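Local coordinates for protein phthiocerol synthesis polyketide synthase type I PpsC (PDB 7AHB) that probably transfers acyl extender units from coenzyme A to the carrier protein, as the acyltransferase domain of a synthase that builds the phthiocerol polyketide chain, at residues A[52-63]-A[319-327]; A[106-114]-A[157-168]. All blocks are in the same frame, centred on the assembly; numbering follows the deposited sequence.

Both contacts lie in the acyltransferase domain of one chain, and their centres are about 17 Å apart. Both segments of contact 2 fall between residues 63 and 319, so contact 1 encloses contact 2 in sequence. Contact 1 joins the end of strand 49-53 and the loop after it to the loop 319-323 and the first turn of helix 324-334, at the parallel sheet. Contact 2 pairs helix 106-126 with helix 153-167. The two touch where L113 CD2 packs on the backbone of 54-57. The strand-to-helix turn 136-140 has a GxSxG sequence that fits the nucleophile elbow of this family. R56 touches its S138, and R163 its M139. The contacts therefore probably border the active site.

Contact 1: A[52-63]-A[319-327]; sequences VYSGRGSQWAGM and AHPLLTHSI. With SCN (thiocyanate ion), chain N.
W60 reaches A319 with the pyrrole edge of its indole. Its CB carries CG into the crowded position between backbone N and carbonyl carbon (chi1 46°), which turns the ring toward 319-327. W60 CD1 lies 3.5 Å from A319 O, with the A319 methyl also close. Next, W60 NE1 donates to A319 O at 2.9 Å. The bond is bent, 142° at the hydrogen, and NE1 stands above the carbonyl plane. The indole stacks with the ring of H20, and the side chain also touches R348. M63 CA covers one ring face near the rim, in the type II beta turn from W60 to M63. M63 SD meets A319 CB at 3.8 Å.

S58 OG lies 3.7 Å from L322 CD1. L323 CD1 touches S54 CB at 3.7 Å, and V52 CG1 packs on the same methyl. L323 CD2 faces a thiocyanate, probably from the crystallisation liquor, whose N accepts from S326 OG at 2.6 Å. S54 OG accepts from R56 N in an ST turn. The sequence G55-R56-G57-S58-Q59 probably matches the GQGSQ-like loop of acyltransferases, with R56 touching S138 of the probable nucleophile elbow.

H320 ND1 is hydrogen-bonded to R348 N. Strand 49-53 lies between strands 133-136 and 313-316 of the parallel sheet. V52 CG2 and I327 CD1 meet at 4.2 Å, and F300 of helix 300-308 packs on V52, L323 and I327.

Contact 2: A[106-114]-A[157-168]; sequences IEQIQLGLI and LRVTAVRSRLMA
Q110 OE1 is gripped by two nitrogens of R163, side-on through NE and NH2. The NE bond is 2.8 Å and comes in the carbonyl plane, on a lone pair. NH2 stands above that plane, and its 2.5 Å is so short that the exact length is doubtful. OE1 lies in the guanidinium plane, yet the amide is turned 51° against it. R163 gets there by a bend at chi3 (57°), while Q110 stays extended beyond CG. Q110 is a knob among T160, R163, S164 and M167, and its NE2 lies 3.8 Å from M167 SD.

The axes of 106-114 and 157-167 come within 8.5 Å and run roughly antiparallel, at 156°. S164 OG donates to T160 O, and E107 CG rests 3.4 Å from S164 OG. A water donates to E107 OE1 and A161 O. E107 OE1 lies 3.3 Å from R165 CB, not against its guanidinium, which makes a salt bridge to E254. L111 and T160 pass one another in opposite directions, L111 CD2 against T160 CG2. I114 CG2 meets L157 CD2 at 4.0 Å.

In related acyltransferases an arginine on this helix binds the extender's carboxylate, and R163 is probably its counterpart. Q110 would then be a second-shell residue that fixes how the guanidinium is turned.

Contact 1: A[52-63]-A[319-327]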
loop_
_atom_site.group_PDB
_atom_site.type_symbol
_atom_site.label_atom_id
_atom_site.label_comp_id
_atom_site.label_asym_id
_atom_site.label_seq_id
_atom_site.Cartn_x
_atom_site.Cartn_y
_atom_site.Cartn_z
ATOM N N VAL A 52 6.528 -4.555 1.314
ATOM C CA VAL A 52 5.940 -3.379 0.670
ATOM C C VAL A 52 4.421 -3.447 0.816
ATOM O O VAL A 52 3.788 -4.404 0.344
ATOM C CB VAL A 52 6.335 -3.296 -0.809
ATOM C CG1 VAL A 52 5.590 -2.165 -1.495
ATOM C CG2 VAL A 52 7.866 -3.143 -0.953
ATOM N N TYR A 53 3.833 -2.405 1.413
ATOM C CA TYR A 53 2.396 -2.356 1.680
ATOM C C TYR A 53 1.756 -1.395 0.686
ATOM O O TYR A 53 2.040 -0.190 0.697
ATOM C CB TYR A 53 2.135 -1.954 3.128
ATOM C CG TYR A 53 2.621 -3.026 4.077
ATOM C CD1 TYR A 53 3.938 -3.051 4.511
ATOM C CD2 TYR A 53 1.790 -4.047 4.471
ATOM C CE1 TYR A 53 4.394 -4.032 5.359
ATOM C CE2 TYR A 53 2.237 -5.050 5.313
ATOM C CZ TYR A 53 3.542 -5.034 5.751
ATOM O OH TYR A 53 3.996 -6.030 6.580
ATOM N N SER A 54 0.919 -1.943 -0.195
ATOM C CA SER A 54 0.274 -1.166 -1.231
ATOM C C SER A 54 -0.879 -0.364 -0.650
ATOM O O SER A 54 -1.464 -0.718 0.379
ATOM C CB SER A 54 -0.240 -2.079 -2.338
ATOM O OG SER A 54 -0.955 -1.329 -3.289
ATOM N N GLY A 55 -1.212 0.713 -1.332
ATOM C CA GLY A 55 -2.303 1.569 -0.936
ATOM C C GLY A 55 -3.612 1.292 -1.631
ATOM O O GLY A 55 -4.623 1.939 -1.332
ATOM N N ARG A 56 -3.639 0.346 -2.556
ATOM C CA ARG A 56 -4.842 0.065 -3.326
ATOM C C ARG A 56 -5.542 -1.176 -2.789
ATOM O O ARG A 56 -4.906 -2.198 -2.506
ATOM C CB ARG A 56 -4.517 -0.142 -4.808
ATOM C CG ARG A 56 -4.149 1.111 -5.619
ATOM C CD ARG A 56 -5.247 2.200 -5.600
ATOM N NE ARG A 56 -4.958 3.191 -4.542
ATOM C CZ ARG A 56 -3.903 4.029 -4.540
ATOM N NH1 ARG A 56 -3.038 4.011 -5.558
ATOM N NH2 ARG A 56 -3.705 4.892 -3.519
ATOM N N GLY A 57 -6.867 -1.091 -2.670
ATOM C CA GLY A 57 -7.663 -2.271 -2.377
ATOM C C GLY A 57 -7.808 -3.108 -3.631
ATOM O O GLY A 57 -8.109 -2.582 -4.707
ATOM N N SER A 58 -7.579 -4.419 -3.499
ATOM C CA SER A 58 -7.558 -5.305 -4.657
ATOM C C SER A 58 -8.333 -6.577 -4.362
ATOM O O SER A 58 -7.932 -7.680 -4.752
ATOM C CB SER A 58 -6.125 -5.637 -5.071
ATOM O OG SER A 58 -5.276 -4.513 -4.884
ATOM N N GLN A 59 -9.456 -6.441 -3.663
ATOM C CA GLN A 59 -10.262 -7.602 -3.323
ATOM C C GLN A 59 -10.623 -8.398 -4.569
ATOM O O GLN A 59 -10.931 -7.837 -5.627
ATOM C CB GLN A 59 -11.529 -7.155 -2.604
ATOM C CG GLN A 59 -12.448 -6.286 -3.470
ATOM C CD GLN A 59 -13.607 -5.716 -2.663
ATOM O OE1 GLN A 59 -14.238 -6.436 -1.845
ATOM N NE2 GLN A 59 -13.869 -4.415 -2.842
ATOM N N TRP A 60 -10.560 -9.721 -4.443
ATOM C CA TRP A 60 -11.060 -10.615 -5.475
ATOM C C TRP A 60 -11.968 -11.647 -4.824
ATOM O O TRP A 60 -11.817 -11.960 -3.636
ATOM C CB TRP A 60 -9.928 -11.310 -6.258
ATOM C CG TRP A 60 -8.834 -11.874 -5.416
ATOM C CD1 TRP A 60 -7.693 -11.247 -5.040
ATOM C CD2 TRP A 60 -8.772 -13.190 -4.868
ATOM N NE1 TRP A 60 -6.922 -12.082 -4.279
ATOM C CE2 TRP A 60 -7.559 -13.290 -4.168
ATOM C CE3 TRP A 60 -9.622 -14.301 -4.913
ATOM C CZ2 TRP A 60 -7.181 -14.448 -3.498
ATOM C CZ3 TRP A 60 -9.250 -15.453 -4.251
ATOM C CH2 TRP A 60 -8.048 -15.515 -3.540
ATOM N N ALA A 61 -12.895 -12.178 -5.629
ATOM C CA ALA A 61 -13.943 -13.075 -5.159
ATOM C C ALA A 61 -13.371 -14.260 -4.419
ATOM O O ALA A 61 -12.685 -15.102 -5.010
ATOM C CB ALA A 61 -14.767 -13.556 -6.363
ATOM N N GLY A 62 -13.722 -14.356 -3.140
ATOM C CA GLY A 62 -13.239 -15.435 -2.306
ATOM C C GLY A 62 -11.881 -15.197 -1.693
ATOM O O GLY A 62 -11.292 -16.129 -1.138
ATOM N N MET A 63 -11.376 -13.980 -1.772
ATOM C CA MET A 63 -10.097 -13.615 -1.189
ATOM C C MET A 63 -10.009 -14.077 0.253
ATOM O O MET A 63 -10.864 -13.739 1.077
ATOM C CB MET A 63 -9.954 -12.099 -1.286
ATOM C CG MET A 63 -8.725 -11.505 -0.633
ATOM S SD MET A 63 -9.027 -9.738 -0.421
ATOM C CE MET A 63 -10.236 -9.770 0.898
ATOM N N ALA A 319 -3.366 -8.512 -1.743
ATOM C CA ALA A 319 -4.214 -9.565 -2.302
ATOM C C ALA A 319 -3.922 -9.833 -3.781
ATOM O O ALA A 319 -4.264 -10.911 -4.291
ATOM C CB ALA A 319 -5.688 -9.188 -2.142
ATOM N N HIS A 320 -3.289 -8.879 -4.483
ATOM C CA HIS A 320 -2.962 -9.072 -5.878
ATOM C C HIS A 320 -1.816 -8.136 -6.215
ATOM O O HIS A 320 -1.905 -6.941 -5.886
ATOM C CB HIS A 320 -4.153 -8.791 -6.803
ATOM C CG HIS A 320 -3.833 -8.949 -8.260
ATOM N ND1 HIS A 320 -3.713 -10.180 -8.872
ATOM C CD2 HIS A 320 -3.577 -8.027 -9.218
ATOM C CE1 HIS A 320 -3.401 -10.010 -10.145
ATOM N NE2 HIS A 320 -3.319 -8.712 -10.381
ATOM N N PRO A 321 -0.752 -8.629 -6.857
ATOM C CA PRO A 321 0.451 -7.796 -7.012
ATOM C C PRO A 321 0.259 -6.703 -8.051
ATOM O O PRO A 321 0.092 -6.993 -9.241
ATOM C CB PRO A 321 1.532 -8.791 -7.453
ATOM C CG PRO A 321 0.871 -10.162 -7.488
ATOM C CD PRO A 321 -0.629 -9.921 -7.560
ATOM N N LEU A 322 0.251 -5.445 -7.626
ATOM C CA LEU A 322 0.171 -4.352 -8.578
ATOM C C LEU A 322 1.432 -3.498 -8.621
ATOM O O LEU A 322 1.555 -2.666 -9.522
ATOM C CB LEU A 322 -1.031 -3.461 -8.256
ATOM C CG LEU A 322 -2.414 -4.107 -8.471
ATOM C CD1 LEU A 322 -3.483 -3.171 -7.853
ATOM C CD2 LEU A 322 -2.726 -4.402 -9.937
ATOM N N LEU A 323 2.362 -3.683 -7.680
ATOM C CA LEU A 323 3.565 -2.851 -7.625
ATOM C C LEU A 323 4.844 -3.564 -8.046
ATOM O O LEU A 323 5.894 -2.913 -8.177
ATOM C CB LEU A 323 3.757 -2.307 -6.212
ATOM C CG LEU A 323 2.582 -1.566 -5.589
ATOM C CD1 LEU A 323 2.885 -1.196 -4.159
ATOM C CD2 LEU A 323 2.246 -0.360 -6.424
ATOM N N THR A 324 4.795 -4.875 -8.260
ATOM C CA THR A 324 6.032 -5.613 -8.475
ATOM C C THR A 324 6.717 -5.199 -9.774
ATOM O O THR A 324 7.954 -5.180 -9.838
ATOM C CB THR A 324 5.748 -7.117 -8.439
ATOM O OG1 THR A 324 4.681 -7.435 -9.328
ATOM C CG2 THR A 324 5.353 -7.554 -7.020
ATOM N N HIS A 325 5.949 -4.831 -10.803
ATOM C CA HIS A 325 6.579 -4.344 -12.029
ATOM C C HIS A 325 7.256 -2.990 -11.815
ATOM O O HIS A 325 8.364 -2.758 -12.314
ATOM C CB HIS A 325 5.552 -4.237 -13.155
ATOM C CG HIS A 325 6.086 -3.581 -14.393
ATOM N ND1 HIS A 325 7.070 -4.155 -15.178
ATOM C CD2 HIS A 325 5.788 -2.394 -14.978
ATOM C CE1 HIS A 325 7.346 -3.357 -16.197
ATOM N NE2 HIS A 325 6.583 -2.280 -16.097
ATOM N N SER A 326 6.597 -2.078 -11.097
ATOM C CA SER A 326 7.210 -0.784 -10.792
ATOM C C SER A 326 8.442 -0.954 -9.917
ATOM O O SER A 326 9.447 -0.250 -10.098
ATOM C CB SER A 326 6.200 0.134 -10.094
ATOM O OG SER A 326 5.133 0.455 -10.971
ATOM N N ILE A 327 8.378 -1.869 -8.946
ATOM C CA ILE A 327 9.553 -2.162 -8.130
ATOM C C ILE A 327 10.711 -2.600 -9.022
ATOM O O ILE A 327 11.827 -2.068 -8.950
ATOM C CB ILE A 327 9.211 -3.231 -7.071
ATOM C CG1 ILE A 327 8.251 -2.647 -6.034
ATOM C CG2 ILE A 327 10.485 -3.747 -6.401
ATOM C CD1 ILE A 327 7.624 -3.668 -5.120
HETATM S S SCN N . 1.484 3.278 -8.257
HETATM C C SCN N . 2.427 2.009 -9.142
HETATM N N SCN N . 3.010 1.207 -9.695
#

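Contact 2: A[106-114]-A[157-168]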
loop_
_atom_site.group_PDB
_atom_site.type_symbol
_atom_site.label_atom_id
_atom_site.label_comp_id
_atom_site.label_asym_id
_atom_site.label_seq_id
_atom_site.Cartn_x
_atom_site.Cartn_y
_atom_site.Cartn_z
ATOM N N ILE A 106 -15.582 3.296 0.565
ATOM C CA ILE A 106 -14.169 3.539 0.863
ATOM C C ILE A 106 -13.821 3.058 2.268
ATOM O O ILE A 106 -12.692 2.622 2.524
ATOM C CB ILE A 106 -13.839 5.038 0.677
ATOM C CG1 ILE A 106 -14.219 5.469 -0.735
ATOM C CG2 ILE A 106 -12.394 5.311 0.947
ATOM C CD1 ILE A 106 -13.564 6.777 -1.187
ATOM N N GLU A 107 -14.753 3.162 3.210
ATOM C CA GLU A 107 -14.437 2.754 4.578
ATOM C C GLU A 107 -14.211 1.248 4.648
ATOM O O GLU A 107 -13.213 0.786 5.206
ATOM C CB GLU A 107 -15.563 3.177 5.522
ATOM C CG GLU A 107 -15.564 4.675 5.836
ATOM C CD GLU A 107 -16.859 5.143 6.457
ATOM O OE1 GLU A 107 -16.863 5.466 7.650
ATOM O OE2 GLU A 107 -17.878 5.186 5.746
ATOM N N GLN A 108 -15.151 0.457 4.109
ATOM C CA GLN A 108 -14.954 -0.993 4.100
ATOM C C GLN A 108 -13.718 -1.390 3.292
ATOM O O GLN A 108 -12.957 -2.287 3.693
ATOM C CB GLN A 108 -16.197 -1.698 3.559
ATOM C CG GLN A 108 -17.329 -1.754 4.573
ATOM C CD GLN A 108 -18.390 -2.761 4.206
ATOM O OE1 GLN A 108 -18.387 -3.291 3.089
ATOM N NE2 GLN A 108 -19.290 -3.067 5.163
ATOM N N ILE A 109 -13.499 -0.730 2.151
ATOM C CA ILE A 109 -12.345 -1.047 1.304
ATOM C C ILE A 109 -11.033 -0.800 2.049
ATOM O O ILE A 109 -10.136 -1.651 2.059
ATOM C CB ILE A 109 -12.417 -0.242 -0.012
ATOM C CG1 ILE A 109 -13.516 -0.816 -0.911
ATOM C CG2 ILE A 109 -11.095 -0.255 -0.724
ATOM C CD1 ILE A 109 -13.853 0.058 -2.127
ATOM N N GLN A 110 -10.884 0.377 2.655
ATOM C CA GLN A 110 -9.632 0.691 3.343
ATOM C C GLN A 110 -9.449 -0.162 4.603
ATOM O O GLN A 110 -8.340 -0.657 4.884
ATOM C CB GLN A 110 -9.590 2.190 3.690
ATOM C CG GLN A 110 -9.404 3.122 2.480
ATOM C CD GLN A 110 -8.775 4.500 2.880
ATOM O OE1 GLN A 110 -8.228 4.682 4.002
ATOM N NE2 GLN A 110 -8.835 5.465 1.946
ATOM N N LEU A 111 -10.511 -0.313 5.391
ATOM C CA LEU A 111 -10.415 -1.115 6.610
ATOM C C LEU A 111 -10.123 -2.579 6.282
ATOM O O LEU A 111 -9.266 -3.211 6.917
ATOM C CB LEU A 111 -11.707 -0.990 7.414
ATOM C CG LEU A 111 -11.876 0.310 8.197
ATOM C CD1 LEU A 111 -13.286 0.510 8.664
ATOM C CD2 LEU A 111 -10.864 0.284 9.379
ATOM N N GLY A 112 -10.857 -3.145 5.313
ATOM C CA GLY A 112 -10.575 -4.505 4.879
ATOM C C GLY A 112 -9.143 -4.694 4.406
ATOM O O GLY A 112 -8.515 -5.722 4.679
ATOM N N LEU A 113 -8.620 -3.725 3.660
ATOM C CA LEU A 113 -7.270 -3.857 3.130
ATOM C C LEU A 113 -6.236 -3.947 4.250
ATOM O O LEU A 113 -5.350 -4.807 4.232
ATOM C CB LEU A 113 -6.966 -2.674 2.221
ATOM C CG LEU A 113 -5.531 -2.564 1.723
ATOM C CD1 LEU A 113 -5.148 -3.829 0.939
ATOM C CD2 LEU A 113 -5.312 -1.285 0.878
ATOM N N ILE A 114 -6.343 -3.088 5.254
ATOM C CA ILE A 114 -5.319 -3.134 6.293
ATOM C C ILE A 114 -5.431 -4.429 7.088
ATOM O O ILE A 114 -4.422 -4.990 7.531
ATOM C CB ILE A 114 -5.377 -1.889 7.198
ATOM C CG1 ILE A 114 -4.238 -1.944 8.241
ATOM C CG2 ILE A 114 -6.715 -1.760 7.870
ATOM C CD1 ILE A 114 -3.906 -0.626 8.886
ATOM N N LEU A 157 -6.064 0.539 12.696
ATOM C CA LEU A 157 -7.476 0.569 12.339
ATOM C C LEU A 157 -8.060 1.959 12.569
ATOM O O LEU A 157 -8.835 2.471 11.747
ATOM C CB LEU A 157 -8.255 -0.473 13.138
ATOM C CG LEU A 157 -7.777 -1.904 13.141
ATOM C CD1 LEU A 157 -8.844 -2.830 13.743
ATOM C CD2 LEU A 157 -7.357 -2.365 11.806
ATOM N N ARG A 158 -7.704 2.579 13.696
ATOM C CA ARG A 158 -8.230 3.894 14.036
ATOM C C ARG A 158 -7.888 4.911 12.960
ATOM O O ARG A 158 -8.769 5.629 12.475
ATOM C CB ARG A 158 -7.684 4.331 15.401
ATOM C CG ARG A 158 -7.992 5.770 15.771
ATOM C CD ARG A 158 -9.450 6.013 15.857
ATOM N NE ARG A 158 -9.780 7.382 16.253
ATOM C CZ ARG A 158 -11.014 7.887 16.242
ATOM N NH1 ARG A 158 -12.029 7.132 15.872
ATOM N NH2 ARG A 158 -11.236 9.149 16.600
ATOM N N VAL A 159 -6.611 5.000 12.578
ATOM C CA VAL A 159 -6.224 5.935 11.524
ATOM C C VAL A 159 -7.014 5.643 10.258
ATOM O O VAL A 159 -7.493 6.555 9.574
ATOM C CB VAL A 159 -4.708 5.862 11.247
ATOM C CG1 VAL A 159 -4.373 6.706 10.047
ATOM C CG2 VAL A 159 -3.916 6.298 12.477
ATOM N N THR A 160 -7.102 4.359 9.896
ATOM C CA THR A 160 -7.810 3.971 8.683
ATOM C C THR A 160 -9.280 4.340 8.760
ATOM O O THR A 160 -9.830 4.884 7.796
ATOM C CB THR A 160 -7.643 2.476 8.441
ATOM O OG1 THR A 160 -6.239 2.184 8.391
ATOM C CG2 THR A 160 -8.263 2.058 7.154
ATOM N N ALA A 161 -9.905 4.112 9.920
ATOM C CA ALA A 161 -11.323 4.413 10.100
ATOM C C ALA A 161 -11.603 5.902 9.971
ATOM O O ALA A 161 -12.552 6.310 9.288
ATOM C CB ALA A 161 -11.793 3.924 11.465
ATOM N N VAL A 162 -10.789 6.729 10.633
ATOM C CA VAL A 162 -10.978 8.176 10.579
ATOM C C VAL A 162 -10.778 8.678 9.152
ATOM O O VAL A 162 -11.650 9.330 8.575
ATOM C CB VAL A 162 -10.014 8.880 11.552
ATOM C CG1 VAL A 162 -10.031 10.382 11.311
ATOM C CG2 VAL A 162 -10.364 8.562 13.008
ATOM N N ARG A 163 -9.613 8.389 8.566
ATOM C CA ARG A 163 -9.299 8.908 7.239
ATOM C C ARG A 163 -10.343 8.475 6.227
ATOM O O ARG A 163 -10.822 9.290 5.434
ATOM C CB ARG A 163 -7.914 8.443 6.784
ATOM C CG ARG A 163 -7.536 8.948 5.380
ATOM C CD ARG A 163 -6.298 8.197 4.862
ATOM N NE ARG A 163 -6.541 6.752 4.861
ATOM C CZ ARG A 163 -5.644 5.839 5.215
ATOM N NH1 ARG A 163 -4.393 6.190 5.568
ATOM N NH2 ARG A 163 -5.987 4.571 5.170
ATOM N N SER A 164 -10.706 7.183 6.236
ATOM C CA SER A 164 -11.650 6.677 5.239
ATOM C C SER A 164 -13.038 7.277 5.419
ATOM O O SER A 164 -13.743 7.509 4.430
ATOM C CB SER A 164 -11.713 5.149 5.277
ATOM O OG SER A 164 -12.264 4.665 6.467
ATOM N N ARG A 165 -13.454 7.538 6.656
ATOM C CA ARG A 165 -14.742 8.194 6.857
ATOM C C ARG A 165 -14.723 9.627 6.340
ATOM O O ARG A 165 -15.733 10.118 5.814
ATOM C CB ARG A 165 -15.125 8.186 8.332
ATOM C CG ARG A 165 -16.510 8.756 8.578
ATOM C CD ARG A 165 -16.510 9.777 9.715
ATOM N NE ARG A 165 -15.988 9.212 10.955
ATOM C CZ ARG A 165 -14.890 9.632 11.580
ATOM N NH1 ARG A 165 -14.174 10.636 11.086
ATOM N NH2 ARG A 165 -14.500 9.024 12.704
ATOM N N LEU A 166 -13.597 10.321 6.525
ATOM C CA LEU A 166 -13.452 11.671 6.001
ATOM C C LEU A 166 -13.452 11.704 4.474
ATOM O O LEU A 166 -13.930 12.671 3.888
ATOM C CB LEU A 166 -12.163 12.304 6.539
ATOM C CG LEU A 166 -12.133 12.498 8.064
ATOM C CD1 LEU A 166 -10.837 13.108 8.526
ATOM C CD2 LEU A 166 -13.302 13.396 8.485
ATOM N N MET A 167 -12.897 10.696 3.822
ATOM C CA MET A 167 -12.853 10.652 2.377
ATOM C C MET A 167 -14.130 10.132 1.752
ATOM O O MET A 167 -14.400 10.471 0.599
ATOM C CB MET A 167 -11.663 9.788 1.943
ATOM C CG MET A 167 -10.301 10.391 2.309
ATOM S SD MET A 167 -8.897 9.283 2.027
ATOM C CE MET A 167 -8.978 9.149 0.248
ATOM N N ALA A 168 -14.920 9.359 2.480
ATOM C CA ALA A 168 -16.106 8.749 1.886
ATOM C C ALA A 168 -17.052 9.743 1.234
ATOM O O ALA A 168 -17.551 9.443 0.134
ATOM C CB ALA A 168 -16.841 7.948 2.959
HETATM O O HOH W 1 -14.783 4.625 9.190
#